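Local coordinates for protein LpxE (Aquifex aeolicus, PDB 6EBU) that probably hydrolyses the 1-phosphate of lipid A as a membrane-embedded phosphatase of the PAP2 superfamily, at residues V8-F12 with F150-V154; P106-T110 with I139-R143; M112-T118 with F133-I139. The protein carries 1 engineered substitution. Residues are numbered along the deposited sequence.

Interaction 1: V8-F12 with F150-V154; sequences VIEDF and FPLDV
Val8 to Asp11 forms a type I beta turn just before helix 13-24, and its Glu10 CA lies 7.0 Å from Leu152 CA in the first turn of helix 151-170, where Phe150 is the N-cap. The helix start carries the end of the His-x3-Asp signature of PAP2 phosphatases, His149 to Asp153, probably part of the active site, and the N-terminal loop packs against it. Glu10 (chi1 m, chi2 near -100°) points toward the helix and is buried: its CB sits 4.0 Å from the Phe150 ring centroid, a CH-pi contact over the face. Glu10 OE1 is 2.8 Å from Asp153 OD1, two acceptors of like charge, and Ser104 OG hydrogen-bonds with both carboxylates. Leu152 (t, p) brings CD2 to 4.1 Å from Phe12 CE1 at the ring edge and to 4.2 Å from Ile9 CD1. Asp153 (chi1 m) also accepts the N-cap amide, Phe150 N donating to Asp153 OD2 at 2.8 Å.

Interaction 2: P106-T110 with I139-R143; sequences PSGDT and IGYER. With BOG (octyl beta-D-glucopyranoside), chain F; BOG (octyl beta-D-glucopyranoside), chain D; SO4 (sulfate ion), chain B.
The probable phosphate-binding site of the enzyme lies where the N-terminus of helix 108-121 meets helix 126-145, and a sulfate occupies it. Pro106 follows a cis peptide bond, Ser107 is the N-cap, and the helix starts at Gly108, whose N donates to sulfate O3 at 3.0 Å. From the facing helix Arg143 (chi1 to chi3 all m) curls toward this end: its NE reaches sulfate O1 at 3.2 Å and its NH2 the same O1 at 3.0 Å. Lys79, Arg86 and His149 also hydrogen-bond to the sulfate. Pro106 to Asp109 read PSGD at the place of the family's PSGH motif, Arg143 begins the Arg-x5-His-x3-Asp motif, and Lys79 and Arg86 belong to the Lys-x6-Arg-Pro motif, so three PAP2 signatures converge here around an anion placed as a phosphate probably would be. Asp109 (chi1 m) forms a salt bridge with Arg143, OD2 to NE 3.3 Å, but OD2 lies over the guanidinium face, so charge alone holds the pair. Within its own helix Arg143 NH1 donates to Glu142 OE1 at 2.8 Å. A water lies between Asp109 OD2 (2.7 Å) and Glu142 OE2 (2.6 Å), and C3' of octyl glucoside F is 3.1 Å from Asp109 OD2. Deeper in, the backbones close up: Thr110 and Gly140 CA atoms are 5.0 Å apart, against 7.9 Å for those of Ser107 and Arg143. Thr110 OG1 lies 3.4 Å from Gly140 CA and shares a hydrogen bond with Ser107 OG at 2.8 Å, while Ile139 CG2 packs 3.6 Å from Asp109 O.

Interaction 3: M112-T118 with F133-I139; sequences MAFTIAT and FLYAFLI. With BOG (octyl beta-D-glucopyranoside), chain D.
This is a buried, almost wholly apolar packing of two antiparallel helices, 108-121 and 126-145, which follow one another in the chain as a helical hairpin inside the helical bundle of the PAP2 fold. The axes of the two short segments run at 174° and approach to 8.4 Å, burying 444 Å² in all. Alanines permit this closeness: Ala113 and Ala136 have CA atoms 4.9 Å apart and CB atoms 4.2 Å apart, and one turn along, Ala117 CB is 4.0 Å from Ala136 CB. Ala117 CA also faces Phe133 CA at 5.6 Å. Aromatic rings cover these small residues through two CH-pi contacts. Phe114 (chi1 -86°, chi2 86°) lays its face on Ala136 CB, 3.5 Å from the ring centroid and 9° off the normal; Phe133 (chi1 -85°, chi2 -81°) does likewise for Ala117 CB at 4.0 Å and 2°. The two rings touch at Phe114 CD2 to Phe133 CE1, 4.1 Å. Tyr135, with chi1 at 146° between wells, lays its ring near Ala113 and Ile116, CE2 lying 3.7 Å from Ala113 CB and 4.4 Å from Ile116 CG2, while its OH hydrogen-bonds to Leu40 O. Ile139 CB closes the site-facing end at 3.9 Å from Ala113 CB. Helix 151-170 packs against Phe114 and Thr118, and octyl glucoside D places C5' 3.5 Å from Phe137 CD1 and C3' 3.8 Å from Phe114 CZ. Thr118 OG1 turns back to its own helix, donating to Phe114 O at 2.7 Å.

Interactions 2 and 3 lie along one helix pair, 108-121 with 126-145, with centres 9 Å apart and Ile139 in common: interaction 3 is the apolar run of the hairpin, interaction 2 its polar end at the sulfate. Along the chain they are nested, 3 inside 2 and 2 inside interaction 1, which brings the N-terminal loop to the start of helix 151-170. Interaction 1 is centred 13 Å from interaction 2 and touches it, Ser107 N lying 3.1 Å from Asp153 O, a probable hydrogen bond; it is 20 Å from interaction 3, without contact. The Ser107-containing and Arg143-to-Asp153 signatures thus meet at the hairpin's end, beside the sulfate that Lys79 and Arg86 also bind.

Interaction 1: V8-F12 with F150-V154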
loop_
_atom_site.group_PDB
_atom_site.type_symbol
_atom_site.label_atom_id
_atom_site.label_comp_id
_atom_site.label_asym_id
_atom_site.label_seq_id
_atom_site.Cartn_x
_atom_site.Cartn_y
_atom_site.Cartn_z
ATOM N N VAL A 8 -20.849 -4.275 4.966
ATOM C CA VAL A 8 -19.925 -4.009 3.870
ATOM C C VAL A 8 -19.611 -2.518 3.907
ATOM O O VAL A 8 -20.399 -1.691 3.435
ATOM C CB VAL A 8 -20.502 -4.433 2.514
ATOM C CG1 VAL A 8 -19.556 -4.043 1.387
ATOM C CG2 VAL A 8 -20.764 -5.930 2.493
ATOM N N ILE A 9 -18.450 -2.167 4.469
ATOM C CA ILE A 9 -18.063 -0.762 4.587
ATOM C C ILE A 9 -17.588 -0.159 3.274
ATOM O O ILE A 9 -17.367 1.057 3.210
ATOM C CB ILE A 9 -16.963 -0.582 5.649
ATOM C CG1 ILE A 9 -15.738 -1.430 5.303
ATOM C CG2 ILE A 9 -17.486 -0.938 7.036
ATOM C CD1 ILE A 9 -14.575 -1.241 6.251
ATOM N N GLU A 10 -17.423 -0.965 2.226
ATOM C CA GLU A 10 -16.926 -0.481 0.945
ATOM C C GLU A 10 -18.025 0.056 0.036
ATOM O O GLU A 10 -17.713 0.618 -1.019
ATOM C CB GLU A 10 -16.171 -1.601 0.214
ATOM C CG GLU A 10 -15.291 -2.460 1.111
ATOM C CD GLU A 10 -13.825 -2.064 1.048
ATOM O OE1 GLU A 10 -12.959 -2.964 1.090
ATOM O OE2 GLU A 10 -13.536 -0.854 0.949
ATOM N N ASP A 11 -19.293 -0.091 0.415
ATOM C CA ASP A 11 -20.409 0.246 -0.467
ATOM C C ASP A 11 -20.966 1.617 -0.086
ATOM O O ASP A 11 -22.026 1.751 0.523
ATOM C CB ASP A 11 -21.475 -0.849 -0.398
ATOM C CG ASP A 11 -22.600 -0.665 -1.414
ATOM O OD1 ASP A 11 -22.702 0.404 -2.053
ATOM O OD2 ASP A 11 -23.400 -1.610 -1.573
ATOM N N PHE A 12 -20.208 2.651 -0.448
ATOM C CA PHE A 12 -20.720 4.014 -0.437
ATOM C C PHE A 12 -20.293 4.701 -1.727
ATOM O O PHE A 12 -19.348 4.277 -2.399
ATOM C CB PHE A 12 -20.280 4.813 0.806
ATOM C CG PHE A 12 -18.793 4.897 1.002
ATOM C CD1 PHE A 12 -18.096 3.847 1.578
ATOM C CD2 PHE A 12 -18.101 6.045 0.657
ATOM C CE1 PHE A 12 -16.732 3.931 1.778
ATOM C CE2 PHE A 12 -16.736 6.134 0.854
ATOM C CZ PHE A 12 -16.051 5.078 1.417
ATOM N N PHE A 150 -10.257 -1.063 -3.130
ATOM C CA PHE A 150 -11.056 0.148 -3.184
ATOM C C PHE A 150 -10.243 1.333 -2.686
ATOM O O PHE A 150 -9.274 1.162 -1.940
ATOM C CB PHE A 150 -12.309 -0.004 -2.324
ATOM C CG PHE A 150 -13.264 -1.054 -2.809
ATOM C CD1 PHE A 150 -14.128 -0.793 -3.858
ATOM C CD2 PHE A 150 -13.313 -2.297 -2.198
ATOM C CE1 PHE A 150 -15.019 -1.758 -4.297
ATOM C CE2 PHE A 150 -14.201 -3.264 -2.633
ATOM C CZ PHE A 150 -15.055 -2.992 -3.683
ATOM N N PRO A 151 -10.611 2.551 -3.089
ATOM C CA PRO A 151 -9.931 3.740 -2.548
ATOM C C PRO A 151 -9.942 3.820 -1.031
ATOM O O PRO A 151 -9.006 4.378 -0.445
ATOM C CB PRO A 151 -10.714 4.896 -3.181
ATOM C CG PRO A 151 -11.187 4.337 -4.478
ATOM C CD PRO A 151 -11.502 2.889 -4.214
ATOM N N LEU A 152 -10.975 3.288 -0.375
ATOM C CA LEU A 152 -10.988 3.266 1.084
ATOM C C LEU A 152 -9.839 2.426 1.632
ATOM O O LEU A 152 -9.215 2.792 2.636
ATOM C CB LEU A 152 -12.328 2.731 1.588
ATOM C CG LEU A 152 -12.410 2.404 3.082
ATOM C CD1 LEU A 152 -12.252 3.667 3.917
ATOM C CD2 LEU A 152 -13.712 1.691 3.416
ATOM N N ASP A 153 -9.541 1.300 0.978
ATOM C CA ASP A 153 -8.483 0.415 1.457
ATOM C C ASP A 153 -7.113 1.070 1.343
ATOM O O ASP A 153 -6.276 0.928 2.243
ATOM C CB ASP A 153 -8.500 -0.898 0.677
ATOM C CG ASP A 153 -9.886 -1.489 0.556
ATOM O OD1 ASP A 153 -10.686 -1.332 1.503
ATOM O OD2 ASP A 153 -10.173 -2.117 -0.486
ATOM N N VAL A 154 -6.859 1.781 0.243
ATOM C CA VAL A 154 -5.535 2.365 0.060
ATOM C C VAL A 154 -5.388 3.648 0.869
ATOM O O VAL A 154 -4.278 3.996 1.285
ATOM C CB VAL A 154 -5.244 2.593 -1.434
ATOM C CG1 VAL A 154 -5.585 1.344 -2.235
ATOM C CG2 VAL A 154 -6.002 3.797 -1.960
#

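Interaction 2: P106-T110 with I139-R143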
loop_
_atom_site.group_PDB
_atom_site.type_symbol
_atom_site.label_atom_id
_atom_site.label_comp_id
_atom_site.label_asym_id
_atom_site.label_seq_id
_atom_site.Cartn_x
_atom_site.Cartn_y
_atom_site.Cartn_z
ATOM N N PRO A 106 -7.627 -3.384 5.225
ATOM C CA PRO A 106 -7.142 -2.353 4.304
ATOM C C PRO A 106 -6.090 -2.907 3.344
ATOM O O PRO A 106 -5.927 -4.125 3.271
ATOM C CB PRO A 106 -6.538 -1.320 5.248
ATOM C CG PRO A 106 -5.974 -2.160 6.360
ATOM C CD PRO A 106 -6.825 -3.416 6.461
ATOM N N SER A 107 -5.380 -2.035 2.631
ATOM C CA SER A 107 -4.365 -2.460 1.672
ATOM C C SER A 107 -3.021 -2.634 2.372
ATOM O O SER A 107 -2.433 -1.659 2.850
ATOM C CB SER A 107 -4.236 -1.454 0.531
ATOM O OG SER A 107 -3.116 -1.768 -0.283
ATOM N N GLY A 108 -2.527 -3.873 2.402
ATOM C CA GLY A 108 -1.249 -4.137 3.043
ATOM C C GLY A 108 -0.064 -3.623 2.245
ATOM O O GLY A 108 0.920 -3.151 2.820
ATOM N N ASP A 109 -0.135 -3.716 0.915
ATOM C CA ASP A 109 0.936 -3.180 0.079
ATOM C C ASP A 109 1.057 -1.671 0.242
ATOM O O ASP A 109 2.169 -1.133 0.308
ATOM C CB ASP A 109 0.691 -3.525 -1.387
ATOM C CG ASP A 109 0.947 -4.978 -1.691
ATOM O OD1 ASP A 109 1.322 -5.727 -0.762
ATOM O OD2 ASP A 109 0.772 -5.366 -2.863
ATOM N N THR A 110 -0.078 -0.973 0.294
ATOM C CA THR A 110 -0.051 0.470 0.504
ATOM C C THR A 110 0.496 0.816 1.885
ATOM O O THR A 110 1.301 1.743 2.025
ATOM C CB THR A 110 -1.452 1.049 0.312
ATOM O OG1 THR A 110 -1.957 0.657 -0.971
ATOM C CG2 THR A 110 -1.424 2.565 0.396
ATOM N N ILE A 139 2.107 2.743 -5.537
ATOM C CA ILE A 139 1.638 1.461 -5.018
ATOM C C ILE A 139 0.153 1.540 -4.694
ATOM O O ILE A 139 -0.637 0.678 -5.100
ATOM C CB ILE A 139 2.462 1.038 -3.788
ATOM C CG1 ILE A 139 3.888 0.673 -4.199
ATOM C CG2 ILE A 139 1.802 -0.139 -3.088
ATOM C CD1 ILE A 139 3.956 -0.489 -5.156
ATOM N N GLY A 140 -0.250 2.583 -3.963
ATOM C CA GLY A 140 -1.662 2.765 -3.671
ATOM C C GLY A 140 -2.504 2.879 -4.927
ATOM O O GLY A 140 -3.576 2.276 -5.026
ATOM N N TYR A 141 -2.025 3.647 -5.911
ATOM C CA TYR A 141 -2.735 3.738 -7.182
ATOM C C TYR A 141 -2.728 2.401 -7.911
ATOM O O TYR A 141 -3.709 2.040 -8.574
ATOM C CB TYR A 141 -2.116 4.832 -8.055
ATOM C CG TYR A 141 -2.978 5.252 -9.228
ATOM C CD1 TYR A 141 -3.067 4.463 -10.369
ATOM C CD2 TYR A 141 -3.703 6.438 -9.195
ATOM C CE1 TYR A 141 -3.854 4.838 -11.439
ATOM C CE2 TYR A 141 -4.493 6.823 -10.264
ATOM C CZ TYR A 141 -4.563 6.019 -11.385
ATOM O OH TYR A 141 -5.344 6.391 -12.454
ATOM N N GLU A 142 -1.632 1.648 -7.796
ATOM C CA GLU A 142 -1.536 0.370 -8.494
ATOM C C GLU A 142 -2.583 -0.619 -7.992
ATOM O O GLU A 142 -3.170 -1.367 -8.783
ATOM C CB GLU A 142 -0.128 -0.204 -8.338
ATOM C CG GLU A 142 0.028 -1.634 -8.808
ATOM C CD GLU A 142 0.208 -2.594 -7.652
ATOM O OE1 GLU A 142 -0.614 -3.523 -7.512
ATOM O OE2 GLU A 142 1.166 -2.409 -6.875
ATOM N N ARG A 143 -2.840 -0.631 -6.681
ATOM C CA ARG A 143 -3.818 -1.567 -6.132
ATOM C C ARG A 143 -5.209 -1.308 -6.700
ATOM O O ARG A 143 -5.950 -2.252 -6.999
ATOM C CB ARG A 143 -3.837 -1.477 -4.604
ATOM C CG ARG A 143 -2.484 -1.696 -3.937
ATOM C CD ARG A 143 -1.762 -2.892 -4.530
ATOM N NE ARG A 143 -2.169 -4.145 -3.902
ATOM C CZ ARG A 143 -2.020 -5.342 -4.457
ATOM N NH1 ARG A 143 -1.477 -5.453 -5.661
ATOM N NH2 ARG A 143 -2.418 -6.429 -3.808
HETATM O O1 BOG F . -0.456 -9.820 -1.013
HETATM C "C1'" BOG F . 0.568 -8.903 -1.393
HETATM C "C2'" BOG F . 1.252 -9.407 -2.684
HETATM C "C3'" BOG F . 1.803 -8.194 -3.495
HETATM C "C4'" BOG F . 1.336 -8.288 -4.975
HETATM C "C5'" BOG F . -0.144 -8.728 -5.033
HETATM C "C6'" BOG F . -0.497 -9.178 -6.466
HETATM C "C7'" BOG F . 0.004 -10.600 -6.709
HETATM C "C8'" BOG F . -0.776 -11.576 -5.825
HETATM O O1 BOG D . -3.514 9.737 2.689
HETATM C "C1'" BOG D . -2.866 9.690 1.418
HETATM C "C2'" BOG D . -3.443 8.521 0.589
HETATM C "C3'" BOG D . -2.605 8.323 -0.714
HETATM C "C4'" BOG D . -3.123 7.066 -1.466
HETATM C "C5'" BOG D . -2.782 7.177 -2.965
HETATM C "C6'" BOG D . -3.833 6.410 -3.793
HETATM C "C7'" BOG D . -4.408 7.335 -4.863
HETATM C "C8'" BOG D . -5.181 6.511 -5.893
HETATM S S SO4 B . -2.957 -6.506 -0.059
HETATM O O1 SO4 B . -2.674 -5.418 -0.992
HETATM O O2 SO4 B . -3.515 -7.641 -0.785
HETATM O O3 SO4 B . -3.920 -6.038 0.934
HETATM O O4 SO4 B . -1.723 -6.912 0.608
HETATM O O HOH W 1 1.886 -3.983 -4.959
#

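Interaction 3: M112-T118 with F133-I139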
loop_
_atom_site.group_PDB
_atom_site.type_symbol
_atom_site.label_atom_id
_atom_site.label_comp_id
_atom_site.label_asym_id
_atom_site.label_seq_id
_atom_site.Cartn_x
_atom_site.Cartn_y
_atom_site.Cartn_z
ATOM N N MET A 112 2.585 -0.937 3.811
ATOM C CA MET A 112 4.027 -1.169 3.844
ATOM C C MET A 112 4.775 -0.093 3.068
ATOM O O MET A 112 5.804 0.418 3.531
ATOM C CB MET A 112 4.350 -2.556 3.282
ATOM C CG MET A 112 5.827 -2.929 3.354
ATOM S SD MET A 112 6.337 -4.142 2.114
ATOM C CE MET A 112 6.401 -3.121 0.644
ATOM N N ALA A 113 4.270 0.270 1.886
ATOM C CA ALA A 113 4.951 1.263 1.061
ATOM C C ALA A 113 4.997 2.620 1.751
ATOM O O ALA A 113 6.023 3.308 1.715
ATOM C CB ALA A 113 4.267 1.369 -0.302
ATOM N N PHE A 114 3.900 3.021 2.395
ATOM C CA PHE A 114 3.905 4.281 3.130
ATOM C C PHE A 114 4.688 4.172 4.431
ATOM O O PHE A 114 5.214 5.178 4.917
ATOM C CB PHE A 114 2.471 4.744 3.401
ATOM C CG PHE A 114 1.874 5.535 2.271
ATOM C CD1 PHE A 114 1.257 4.892 1.209
ATOM C CD2 PHE A 114 1.951 6.918 2.259
ATOM C CE1 PHE A 114 0.716 5.617 0.161
ATOM C CE2 PHE A 114 1.412 7.649 1.213
ATOM C CZ PHE A 114 0.794 6.997 0.163
ATOM N N THR A 115 4.784 2.969 5.000
ATOM C CA THR A 115 5.672 2.758 6.139
ATOM C C THR A 115 7.127 2.934 5.727
ATOM O O THR A 115 7.911 3.588 6.427
ATOM C CB THR A 115 5.456 1.362 6.724
ATOM O OG1 THR A 115 4.077 1.189 7.067
ATOM C CG2 THR A 115 6.303 1.175 7.954
ATOM N N ILE A 116 7.506 2.346 4.593
ATOM C CA ILE A 116 8.856 2.517 4.070
ATOM C C ILE A 116 9.133 3.989 3.794
ATOM O O ILE A 116 10.163 4.536 4.209
ATOM C CB ILE A 116 9.046 1.658 2.805
ATOM C CG1 ILE A 116 8.983 0.171 3.159
ATOM C CG2 ILE A 116 10.351 2.010 2.103
ATOM C CD1 ILE A 116 8.904 -0.746 1.955
ATOM N N ALA A 117 8.207 4.658 3.102
ATOM C CA ALA A 117 8.432 6.050 2.727
ATOM C C ALA A 117 8.488 6.959 3.949
ATOM O O ALA A 117 9.263 7.920 3.973
ATOM C CB ALA A 117 7.345 6.516 1.757
ATOM N N THR A 118 7.679 6.679 4.972
ATOM C CA THR A 118 7.671 7.533 6.158
ATOM C C THR A 118 8.976 7.408 6.938
ATOM O O THR A 118 9.581 8.417 7.321
ATOM C CB THR A 118 6.473 7.186 7.047
ATOM O OG1 THR A 118 5.256 7.499 6.358
ATOM C CG2 THR A 118 6.523 7.964 8.351
ATOM N N PHE A 133 7.797 9.011 -1.505
ATOM C CA PHE A 133 6.356 9.189 -1.398
ATOM C C PHE A 133 5.650 9.120 -2.744
ATOM O O PHE A 133 4.448 8.837 -2.778
ATOM C CB PHE A 133 6.041 10.503 -0.684
ATOM C CG PHE A 133 6.044 10.374 0.810
ATOM C CD1 PHE A 133 4.937 9.871 1.474
ATOM C CD2 PHE A 133 7.164 10.717 1.546
ATOM C CE1 PHE A 133 4.938 9.731 2.848
ATOM C CE2 PHE A 133 7.171 10.580 2.922
ATOM C CZ PHE A 133 6.058 10.085 3.573
ATOM N N LEU A 134 6.361 9.354 -3.850
ATOM C CA LEU A 134 5.800 9.009 -5.152
ATOM C C LEU A 134 5.703 7.498 -5.312
ATOM O O LEU A 134 4.726 6.985 -5.873
ATOM C CB LEU A 134 6.640 9.608 -6.278
ATOM C CG LEU A 134 6.099 9.297 -7.677
ATOM C CD1 LEU A 134 4.848 10.118 -7.964
ATOM C CD2 LEU A 134 7.159 9.517 -8.745
ATOM N N TYR A 135 6.711 6.771 -4.826
ATOM C CA TYR A 135 6.657 5.313 -4.856
ATOM C C TYR A 135 5.470 4.800 -4.048
ATOM O O TYR A 135 4.712 3.942 -4.514
ATOM C CB TYR A 135 7.974 4.739 -4.329
ATOM C CG TYR A 135 7.831 3.446 -3.563
ATOM C CD1 TYR A 135 7.682 2.238 -4.225
ATOM C CD2 TYR A 135 7.848 3.435 -2.172
ATOM C CE1 TYR A 135 7.550 1.052 -3.529
ATOM C CE2 TYR A 135 7.716 2.256 -1.467
ATOM C CZ TYR A 135 7.567 1.067 -2.150
ATOM O OH TYR A 135 7.433 -0.111 -1.450
ATOM N N ALA A 136 5.282 5.335 -2.839
ATOM C CA ALA A 136 4.147 4.930 -2.015
ATOM C C ALA A 136 2.823 5.262 -2.691
ATOM O O ALA A 136 1.875 4.470 -2.640
ATOM C CB ALA A 136 4.227 5.598 -0.642
ATOM N N PHE A 137 2.737 6.431 -3.331
ATOM C CA PHE A 137 1.504 6.803 -4.018
ATOM C C PHE A 137 1.213 5.857 -5.175
ATOM O O PHE A 137 0.065 5.442 -5.373
ATOM C CB PHE A 137 1.593 8.247 -4.516
ATOM C CG PHE A 137 0.586 8.581 -5.581
ATOM C CD1 PHE A 137 -0.712 8.928 -5.241
ATOM C CD2 PHE A 137 0.934 8.541 -6.923
ATOM C CE1 PHE A 137 -1.645 9.231 -6.219
ATOM C CE2 PHE A 137 0.006 8.841 -7.904
ATOM C CZ PHE A 137 -1.285 9.186 -7.551
ATOM N N LEU A 138 2.242 5.506 -5.950
ATOM C CA LEU A 138 2.038 4.630 -7.100
ATOM C C LEU A 138 1.608 3.232 -6.676
ATOM O O LEU A 138 0.826 2.589 -7.382
ATOM C CB LEU A 138 3.311 4.565 -7.945
ATOM C CG LEU A 138 3.619 5.811 -8.781
ATOM C CD1 LEU A 138 4.941 5.657 -9.514
ATOM C CD2 LEU A 138 2.488 6.097 -9.760
ATOM N N ILE A 139 2.107 2.743 -5.537
ATOM C CA ILE A 139 1.638 1.461 -5.018
ATOM C C ILE A 139 0.153 1.540 -4.694
ATOM O O ILE A 139 -0.637 0.678 -5.100
ATOM C CB ILE A 139 2.462 1.038 -3.788
ATOM C CG1 ILE A 139 3.888 0.673 -4.199
ATOM C CG2 ILE A 139 1.802 -0.139 -3.088
ATOM C CD1 ILE A 139 3.956 -0.489 -5.156
HETATM O O1 BOG D . -3.514 9.737 2.689
HETATM C "C1'" BOG D . -2.866 9.690 1.418
HETATM C "C2'" BOG D . -3.443 8.521 0.589
HETATM C "C3'" BOG D . -2.605 8.323 -0.714
HETATM C "C4'" BOG D . -3.123 7.066 -1.466
HETATM C "C5'" BOG D . -2.782 7.177 -2.965
HETATM C "C6'" BOG D . -3.833 6.410 -3.793
HETATM C "C7'" BOG D . -4.408 7.335 -4.863
HETATM C "C8'" BOG D . -5.181 6.511 -5.893
#